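Local coordinates for protein arsenite methyltransferase (Chlamydomonas reinhardtii, PDB 5EVJ) that methylates trivalent arsenic with S-adenosyl-L-methionine as methyl donor, probably carrying glutathione-bound arsenite through to mono-, di- and trimethylated products, at residues T324-M327 against V328-Y332; I150-L153 against D154-G157; S175-K178 against A179-L182; A291-K294 against G295-G299. The protein carries 15 engineered substitutions. All coordinates share one frame; numbering follows the deposited sequence.

Interaction 1. Residues T324-M327 against V328-Y332; sequences TASM and VGESY. Engineered in segment 328-332: Tyr332 (natural residue Trp).
Glu330 folds back over the last helical turn and takes hold of Ser326. Glu330 CB sits 3.3 Å from Ser326 O, the carbonyl that also receives the weak hydrogen bond from Glu330 N. With CG beside the backbone N (chi1 -82°) and the chain extended from there, the carboxylate carbon Glu330 CD comes to lie 3.6 Å from Ser326 CA. At the tip Glu330 OE1 accepts from Ser326 OG at 2.7 Å, the hydroxyl approaching from above the carboxylate plane, while Glu330 OE2 comes no nearer than 3.4 Å to Ser326 OG. OE1 also takes Gln279 NE2, and Ser326 OG is also hydrogen-bonded to Gly322 O, so the one hydroxyl proton has two acceptors to serve.

This is the C-terminal end of helix 322-329, with Glu330 the first residue to leave helical angles. The helical bonding still runs through Val328 N to Thr324 O and Gly329 N to Ala325 O. Beyond them a side chain takes over: Ser331 OG donates to Met327 O at 2.6 Å, coming from well above that carbonyl's plane, and also bonds Leu333 N. Its hydroxyl can do this because it is tucked between the backbone N and the carbonyl carbon (chi1 72°).

Val328 lays CG2 against Thr324 O, 3.6 Å away, and packs on Phe337 and Ile339 of strand 337-340. Met327 runs extended to Phe274 on strand 266-274. Thr324 OG1 is bonded to Arg243 NH1.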
loop_
_atom_site.group_PDB
_atom_site.type_symbol
_atom_site.label_atom_id
_atom_site.label_comp_id
_atom_site.label_asym_id
_atom_site.label_seq_id
_atom_site.Cartn_x
_atom_site.Cartn_y
_atom_site.Cartn_z
ATOM N N THR A 324 -0.095 15.288 7.255
ATOM C CA THR A 324 0.953 15.218 6.288
ATOM C C THR A 324 2.304 15.353 7.025
ATOM O O THR A 324 3.221 14.624 6.688
ATOM C CB THR A 324 0.803 16.396 5.292
ATOM O OG1 THR A 324 -0.363 16.137 4.478
ATOM C CG2 THR A 324 2.068 16.451 4.408
ATOM N N ALA A 325 2.421 16.265 7.998
ATOM C CA ALA A 325 3.707 16.380 8.733
ATOM C C ALA A 325 4.057 15.030 9.425
ATOM O O ALA A 325 5.216 14.641 9.518
ATOM C CB ALA A 325 3.698 17.534 9.752
ATOM N N SER A 326 3.045 14.332 9.916
ATOM C CA SER A 326 3.233 13.045 10.575
ATOM C C SER A 326 3.650 12.012 9.533
ATOM O O SER A 326 4.523 11.166 9.805
ATOM C CB SER A 326 1.897 12.571 11.277
ATOM O OG SER A 326 1.657 13.330 12.461
ATOM N N MET A 327 2.980 12.015 8.384
ATOM C CA MET A 327 3.268 11.016 7.388
ATOM C C MET A 327 4.680 11.015 6.764
ATOM O O MET A 327 5.160 9.955 6.268
ATOM C CB MET A 327 2.249 11.092 6.250
ATOM C CG MET A 327 0.800 10.856 6.731
ATOM S SD MET A 327 -0.502 11.034 5.477
ATOM C CE MET A 327 -1.979 10.736 6.478
ATOM N N VAL A 328 5.285 12.217 6.676
ATOM C CA VAL A 328 6.584 12.357 6.055
ATOM C C VAL A 328 7.575 12.579 7.175
ATOM O O VAL A 328 8.728 12.257 7.021
ATOM C CB VAL A 328 6.663 13.529 5.031
ATOM C CG1 VAL A 328 5.563 13.335 3.988
ATOM C CG2 VAL A 328 6.639 14.913 5.721
ATOM N N GLY A 329 7.135 13.055 8.340
ATOM C CA GLY A 329 8.196 13.312 9.300
ATOM C C GLY A 329 8.183 12.524 10.591
ATOM O O GLY A 329 8.926 12.895 11.505
ATOM N N GLU A 330 7.290 11.534 10.715
ATOM C CA GLU A 330 7.136 10.794 12.004
ATOM C C GLU A 330 6.973 9.351 11.642
ATOM O O GLU A 330 6.756 8.555 12.487
ATOM C CB GLU A 330 5.873 11.237 12.820
ATOM C CG GLU A 330 6.009 12.521 13.688
ATOM C CD GLU A 330 4.659 13.287 13.877
ATOM O OE1 GLU A 330 3.651 12.641 14.183
ATOM O OE2 GLU A 330 4.560 14.548 13.681
ATOM N N SER A 331 7.033 9.046 10.361
ATOM C CA SER A 331 6.983 7.711 9.843
ATOM C C SER A 331 8.378 7.198 9.467
ATOM O O SER A 331 9.412 7.795 9.798
ATOM C CB SER A 331 6.165 7.730 8.569
ATOM O OG SER A 331 6.913 8.390 7.491
ATOM N N TYR A 332 8.391 6.115 8.706
ATOM C CA TYR A 332 9.643 5.505 8.263
ATOM C C TYR A 332 10.299 6.382 7.238
ATOM O O TYR A 332 11.458 6.158 6.899
ATOM C CB TYR A 332 9.405 4.133 7.642
ATOM C CG TYR A 332 8.630 4.138 6.344
ATOM C CD1 TYR A 332 7.215 4.088 6.332
ATOM C CD2 TYR A 332 9.297 4.111 5.108
ATOM C CE1 TYR A 332 6.505 4.025 5.142
ATOM C CE2 TYR A 332 8.606 4.068 3.962
ATOM C CZ TYR A 332 7.200 4.045 3.973
ATOM O OH TYR A 332 6.547 3.988 2.754
#

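Interaction 2. Residues I150-L153 against D154-G157; sequences IEYL and DRAG
A cation-pi stack between Tyr152 and Arg155, three residues apart, forms on the surface in the loop that joins strand 143-147 to strand 163-169. The guanidinium lies flat on the ring, planes 7° apart, with Arg155 CZ 3.7 Å from the ring centroid. Arg155 NH1 hangs over the middle of the ring, whereas NH2 has slid to the side and comes within 3.4 Å of Tyr152 CE1. Both residues send CG out beside their own backbone N, and the arginine chain then runs extended to NE, which is why the two side chains travel alongside one another and point the same way.

The backbone beneath sets the spacing. Tyr152 O takes Ala156 N at 3.0 Å, in a nearly straight bond of 158°, and a weaker, bent one from Arg155 N. Arg155 N also donates to Asp154 OD1 at 2.8 Å, meeting it from above the carboxylate plane. Asp154 OD1 borders the Tyr152 ring near its plane, 3.6 Å from Tyr152 CB, and its stronger partner is the salt bridge to Arg180 of helix 178-188. Leu153 turns inward instead, onto Leu88 and Leu90 of strand 86-90.

Gly157 N closes back on Asp154 O at 2.8 Å, making Asp154 to Gly157 a type I beta turn, here within a strand-linking loop of the Rossmann-like methyltransferase domain.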
loop_
_atom_site.group_PDB
_atom_site.type_symbol
_atom_site.label_atom_id
_atom_site.label_comp_id
_atom_site.label_asym_id
_atom_site.label_seq_id
_atom_site.Cartn_x
_atom_site.Cartn_y
_atom_site.Cartn_z
ATOM N N ILE A 150 -5.161 -14.165 4.922
ATOM C CA ILE A 150 -4.909 -12.747 5.158
ATOM C C ILE A 150 -5.767 -12.138 6.235
ATOM O O ILE A 150 -5.294 -11.197 6.874
ATOM C CB ILE A 150 -4.792 -11.914 3.885
ATOM C CG1 ILE A 150 -6.093 -11.941 3.075
ATOM C CG2 ILE A 150 -3.586 -12.374 3.030
ATOM C CD1 ILE A 150 -5.911 -11.122 1.826
ATOM N N GLU A 151 -6.927 -12.760 6.555
ATOM C CA GLU A 151 -7.825 -12.294 7.662
ATOM C C GLU A 151 -7.314 -12.618 9.037
ATOM O O GLU A 151 -7.873 -12.117 10.026
ATOM C CB GLU A 151 -9.245 -12.915 7.579
ATOM C CG GLU A 151 -10.052 -12.593 6.285
ATOM C CD GLU A 151 -9.433 -13.161 5.024
ATOM O OE1 GLU A 151 -8.603 -14.087 5.111
ATOM O OE2 GLU A 151 -9.772 -12.714 3.909
ATOM N N TYR A 152 -6.306 -13.500 9.133
ATOM C CA TYR A 152 -5.925 -14.117 10.439
ATOM C C TYR A 152 -4.426 -14.110 10.680
ATOM O O TYR A 152 -3.816 -15.120 11.044
ATOM C CB TYR A 152 -6.529 -15.538 10.625
ATOM C CG TYR A 152 -8.029 -15.483 10.882
ATOM C CD1 TYR A 152 -8.518 -15.189 12.178
ATOM C CD2 TYR A 152 -8.924 -15.667 9.859
ATOM C CE1 TYR A 152 -9.870 -15.053 12.406
ATOM C CE2 TYR A 152 -10.308 -15.581 10.066
ATOM C CZ TYR A 152 -10.770 -15.262 11.338
ATOM O OH TYR A 152 -12.137 -15.163 11.597
ATOM N N LEU A 153 -3.829 -12.937 10.548
ATOM C CA LEU A 153 -2.404 -12.853 10.713
ATOM C C LEU A 153 -1.996 -13.395 12.054
ATOM O O LEU A 153 -0.897 -13.898 12.172
ATOM C CB LEU A 153 -1.934 -11.417 10.514
ATOM C CG LEU A 153 -2.290 -10.829 9.138
ATOM C CD1 LEU A 153 -1.616 -9.488 8.932
ATOM C CD2 LEU A 153 -1.933 -11.772 8.015
ATOM N N ASP A 154 -2.848 -13.261 13.075
ATOM C CA ASP A 154 -2.578 -13.839 14.437
ATOM C C ASP A 154 -2.451 -15.380 14.293
ATOM O O ASP A 154 -1.534 -15.987 14.804
ATOM C CB ASP A 154 -3.716 -13.496 15.445
ATOM C CG ASP A 154 -5.111 -13.565 14.778
ATOM O OD1 ASP A 154 -5.210 -13.873 13.586
ATOM O OD2 ASP A 154 -6.109 -13.242 15.371
ATOM N N ARG A 155 -3.335 -15.988 13.526
ATOM C CA ARG A 155 -3.237 -17.457 13.342
ATOM C C ARG A 155 -1.987 -17.839 12.629
ATOM O O ARG A 155 -1.393 -18.812 12.988
ATOM C CB ARG A 155 -4.472 -18.058 12.693
ATOM C CG ARG A 155 -5.619 -17.994 13.684
ATOM C CD ARG A 155 -6.816 -18.696 13.101
ATOM N NE ARG A 155 -8.027 -18.340 13.830
ATOM C CZ ARG A 155 -9.231 -18.404 13.285
ATOM N NH1 ARG A 155 -9.341 -18.818 12.012
ATOM N NH2 ARG A 155 -10.301 -18.041 13.986
ATOM N N ALA A 156 -1.543 -17.009 11.691
ATOM C CA ALA A 156 -0.266 -17.213 11.036
ATOM C C ALA A 156 0.919 -16.903 11.973
ATOM O O ALA A 156 2.061 -16.988 11.535
ATOM C CB ALA A 156 -0.179 -16.361 9.779
ATOM N N GLY A 157 0.674 -16.558 13.239
ATOM C CA GLY A 157 1.804 -16.295 14.156
ATOM C C GLY A 157 2.443 -14.908 14.029
ATOM O O GLY A 157 3.528 -14.681 14.551
#

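Interaction 3. Residues S175-K178 against A179-L182; sequences SPDK and ARVL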
loop_
_atom_site.group_PDB
_atom_site.type_symbol
_atom_site.label_atom_id
_atom_site.label_comp_id
_atom_site.label_asym_id
_atom_site.label_seq_id
_atom_site.Cartn_x
_atom_site.Cartn_y
_atom_site.Cartn_z
ATOM N N SER A 175 -11.483 -10.823 0.016
ATOM C CA SER A 175 -11.658 -11.178 1.402
ATOM C C SER A 175 -13.145 -11.341 1.757
ATOM O O SER A 175 -13.968 -10.525 1.370
ATOM C CB SER A 175 -11.037 -10.145 2.327
ATOM O OG SER A 175 -11.361 -10.455 3.690
ATOM N N PRO A 176 -13.472 -12.398 2.536
ATOM C CA PRO A 176 -14.774 -12.523 3.185
ATOM C C PRO A 176 -14.898 -11.650 4.436
ATOM O O PRO A 176 -15.982 -11.602 5.048
ATOM C CB PRO A 176 -14.808 -14.004 3.613
ATOM C CG PRO A 176 -13.353 -14.367 3.797
ATOM C CD PRO A 176 -12.675 -13.649 2.663
ATOM N N ASP A 177 -13.801 -10.992 4.834
ATOM C CA ASP A 177 -13.817 -10.154 6.043
ATOM C C ASP A 177 -12.800 -9.019 5.881
ATOM O O ASP A 177 -11.844 -8.940 6.618
ATOM C CB ASP A 177 -13.523 -11.006 7.287
ATOM C CG ASP A 177 -13.925 -10.301 8.577
ATOM O OD1 ASP A 177 -14.225 -9.090 8.499
ATOM O OD2 ASP A 177 -13.974 -10.943 9.673
ATOM N N LYS A 178 -12.986 -8.173 4.875
ATOM C CA LYS A 178 -12.215 -6.938 4.736
ATOM C C LYS A 178 -11.799 -6.251 6.040
ATOM O O LYS A 178 -10.645 -5.928 6.202
ATOM C CB LYS A 178 -12.960 -5.967 3.886
ATOM C CG LYS A 178 -12.507 -6.036 2.471
ATOM C CD LYS A 178 -13.500 -5.332 1.603
ATOM C CE LYS A 178 -12.898 -5.142 0.247
ATOM N NZ LYS A 178 -13.861 -4.262 -0.458
ATOM N N ALA A 179 -12.737 -6.097 6.966
ATOM C CA ALA A 179 -12.480 -5.387 8.204
ATOM C C ALA A 179 -11.362 -6.072 8.988
ATOM O O ALA A 179 -10.480 -5.416 9.577
ATOM C CB ALA A 179 -13.778 -5.268 9.052
ATOM N N ARG A 180 -11.402 -7.392 9.022
ATOM C CA ARG A 180 -10.358 -8.134 9.730
ATOM C C ARG A 180 -8.986 -8.033 9.108
ATOM O O ARG A 180 -8.025 -7.859 9.825
ATOM C CB ARG A 180 -10.703 -9.614 10.011
ATOM C CG ARG A 180 -10.568 -9.849 11.516
ATOM C CD ARG A 180 -10.728 -11.280 12.022
ATOM N NE ARG A 180 -9.375 -11.757 12.004
ATOM C CZ ARG A 180 -8.651 -12.104 13.059
ATOM N NH1 ARG A 180 -9.161 -12.157 14.280
ATOM N NH2 ARG A 180 -7.395 -12.439 12.836
ATOM N N VAL A 181 -8.903 -8.112 7.793
ATOM C CA VAL A 181 -7.628 -7.933 7.116
ATOM C C VAL A 181 -7.067 -6.544 7.468
ATOM O O VAL A 181 -5.921 -6.413 7.874
ATOM C CB VAL A 181 -7.841 -7.984 5.587
ATOM C CG1 VAL A 181 -6.530 -7.742 4.835
ATOM C CG2 VAL A 181 -8.542 -9.249 5.189
ATOM N N LEU A 182 -7.920 -5.520 7.359
ATOM C CA LEU A 182 -7.514 -4.163 7.657
ATOM C C LEU A 182 -7.059 -4.068 9.089
ATOM O O LEU A 182 -5.974 -3.548 9.347
ATOM C CB LEU A 182 -8.665 -3.185 7.363
ATOM C CG LEU A 182 -8.685 -2.573 5.971
ATOM C CD1 LEU A 182 -7.791 -3.212 4.943
ATOM C CD2 LEU A 182 -10.080 -2.439 5.393
HETATM O O HOH W 1 -15.786 -7.204 6.891
#
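Asp177 O receives Val181 N at 3.3 Å and, weakly, Arg180 N, while Lys178 O takes Leu182 N at 3.0 Å in an almost straight bond (171°), so the chain passes from loop into the first turn of helix 178-188. Asp177 is the N-cap. With its carboxylate swung opposite the backbone N (chi1 -163°), OD1 faces the helix start and accepts a weak, long bond of 3.3 Å from Arg180 N. A water donates to OD1 at 2.9 Å and accepts from Ala179 N, tying in another amide of the first turn. OD2 rests against Arg180 CB at 3.5 Å, but the arginine bends away at chi3 and gives its NE to Glu151 O. Just upstream an ST turn leads into the cap: Ser175 OG accepts from Asp177 N at 2.7 Å and also bonds Glu151 OE2. The same hydroxyl touches Val181 CG2 at 3.4 Å. An alanine in place of Asp177 is likely to leave Arg180 N without its capping carboxylate and the bridging water without its acceptor. Lys178 packs on Leu225 and Leu233, and Leu182 on Phe230 and Leu233, seating this end of the helix against helix 227-237 and the loop before it.

Interaction 4. Residues A291-K294 against G295-G299; sequences AVYK and GTIPG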
loop_
_atom_site.group_PDB
_atom_site.type_symbol
_atom_site.label_atom_id
_atom_site.label_comp_id
_atom_site.label_asym_id
_atom_site.label_seq_id
_atom_site.Cartn_x
_atom_site.Cartn_y
_atom_site.Cartn_z
ATOM N N ALA A 291 7.335 21.325 5.996
ATOM C CA ALA A 291 8.088 20.132 5.576
ATOM C C ALA A 291 9.098 20.414 4.431
ATOM O O ALA A 291 8.824 21.214 3.486
ATOM C CB ALA A 291 7.133 19.000 5.139
ATOM N N VAL A 292 10.277 19.794 4.524
ATOM C CA VAL A 292 11.247 19.987 3.493
ATOM C C VAL A 292 11.703 18.600 3.225
ATOM O O VAL A 292 12.188 17.875 4.161
ATOM C CB VAL A 292 12.465 20.873 3.954
ATOM C CG1 VAL A 292 13.403 21.236 2.788
ATOM C CG2 VAL A 292 11.992 22.127 4.659
ATOM N N TYR A 293 11.486 18.202 1.976
ATOM C CA TYR A 293 12.047 17.001 1.504
ATOM C C TYR A 293 13.477 17.194 1.119
ATOM O O TYR A 293 13.799 18.104 0.368
ATOM C CB TYR A 293 11.252 16.530 0.380
ATOM C CG TYR A 293 11.897 15.354 -0.270
ATOM C CD1 TYR A 293 12.090 14.161 0.451
ATOM C CD2 TYR A 293 12.258 15.406 -1.647
ATOM C CE1 TYR A 293 12.666 13.048 -0.161
ATOM C CE2 TYR A 293 12.828 14.279 -2.265
ATOM C CZ TYR A 293 13.037 13.095 -1.524
ATOM O OH TYR A 293 13.605 11.964 -2.108
ATOM N N LYS A 294 14.352 16.363 1.681
ATOM C CA LYS A 294 15.803 16.539 1.568
ATOM C C LYS A 294 16.418 15.880 0.317
ATOM O O LYS A 294 17.614 16.005 0.074
ATOM C CB LYS A 294 16.566 16.075 2.873
ATOM C CG LYS A 294 16.402 17.010 4.051
ATOM C CD LYS A 294 17.247 16.568 5.261
ATOM C CE LYS A 294 16.519 15.440 5.971
ATOM N NZ LYS A 294 16.909 15.298 7.399
ATOM N N GLY A 295 15.630 15.192 -0.477
ATOM C CA GLY A 295 16.136 14.701 -1.758
ATOM C C GLY A 295 16.822 13.345 -1.762
ATOM O O GLY A 295 17.336 12.911 -2.816
ATOM N N THR A 296 16.752 12.649 -0.615
ATOM C CA THR A 296 17.616 11.546 -0.319
ATOM C C THR A 296 16.943 10.207 -0.577
ATOM O O THR A 296 17.495 9.158 -0.278
ATOM C CB THR A 296 18.160 11.620 1.110
ATOM O OG1 THR A 296 17.086 11.844 2.040
ATOM C CG2 THR A 296 19.278 12.796 1.270
ATOM N N ILE A 297 15.747 10.194 -1.139
ATOM C CA ILE A 297 15.135 8.874 -1.335
ATOM C C ILE A 297 15.520 8.393 -2.697
ATOM O O ILE A 297 15.212 9.066 -3.688
ATOM C CB ILE A 297 13.638 8.882 -1.194
ATOM C CG1 ILE A 297 13.301 9.223 0.228
ATOM C CG2 ILE A 297 12.994 7.611 -1.798
ATOM C CD1 ILE A 297 11.823 9.414 0.459
ATOM N N PRO A 298 16.230 7.254 -2.753
ATOM C CA PRO A 298 16.864 6.784 -4.017
ATOM C C PRO A 298 15.860 6.714 -5.142
ATOM O O PRO A 298 14.750 6.202 -4.931
ATOM C CB PRO A 298 17.367 5.363 -3.656
ATOM C CG PRO A 298 17.551 5.409 -2.152
ATOM C CD PRO A 298 16.631 6.445 -1.573
ATOM N N GLY A 299 16.242 7.204 -6.326
ATOM C CA GLY A 299 15.321 7.328 -7.463
ATOM C C GLY A 299 14.375 8.509 -7.392
ATOM O O GLY A 299 13.556 8.696 -8.303
#
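Tyr293, the last residue of strand 289-293, folds its ring back over the loop that follows. Its CG stands opposite the backbone N (chi1 173°), which brings the ring above Gly295: Gly295 N lies 3.3 Å from the ring plane, over its centre, and Gly295 CA is 3.4 Å from Tyr293 CE2. Gly295 has the positive phi of 88° that favours glycine, and a CB there would run into Lys294 O. At the far end of the ring, Tyr293 OH accepts from Ile297 N at 2.9 Å (149°) and also pairs with His300 O. The Tyr293 hydroxyl OH is tight against Ile297 CB, at 3.2 Å; Ile297 CG1 sits in the ring plane at its edge, and Ile297 CD1 reaches Tyr293 CE1 at 3.8 Å. A phenylalanine in place of Tyr293 would probably keep the packing on Gly295 but leave Ile297 N and His300 O without their mate, and this part of the loop freer to shift. Lys294 contributes its carbonyl O, 3.8 Å from Thr296 CG2, while Thr296 OG1 bonds His336 ND1. A sodium ion lies about 7 Å from the Tyr293 side chain. Strand 289-293 is the middle member of an antiparallel sheet, its backbone bonded to Met318 of strand 318-320 through Ala291 and to Thr338 of strand 337-340 through Val292, with Tyr293 packed on Phe312 of strand 310-313 and against the Phe337 ring.

How the interactions relate
The four contacts fall into two groups. Interactions 2 and 3 both lie in the methyltransferase domain, centres 11 Å apart, and are joined by Arg180: its NE meets Glu151 O at 2.5 Å, a probable hydrogen bond, and its NH2 makes a salt bridge of 2.7 Å with Asp154 OD1. Interactions 1 and 4 lie near one another in the C-terminal part, centres 13 Å apart, where Val328 CG2 packs on Ala291 CB at 4.2 Å, helix against strand. Between the groups nothing touches: interactions 1 and 3 are about 15 Å apart at their nearest atoms, and interactions 2 and 4 about 25 Å, on opposite sides of the chain's centre.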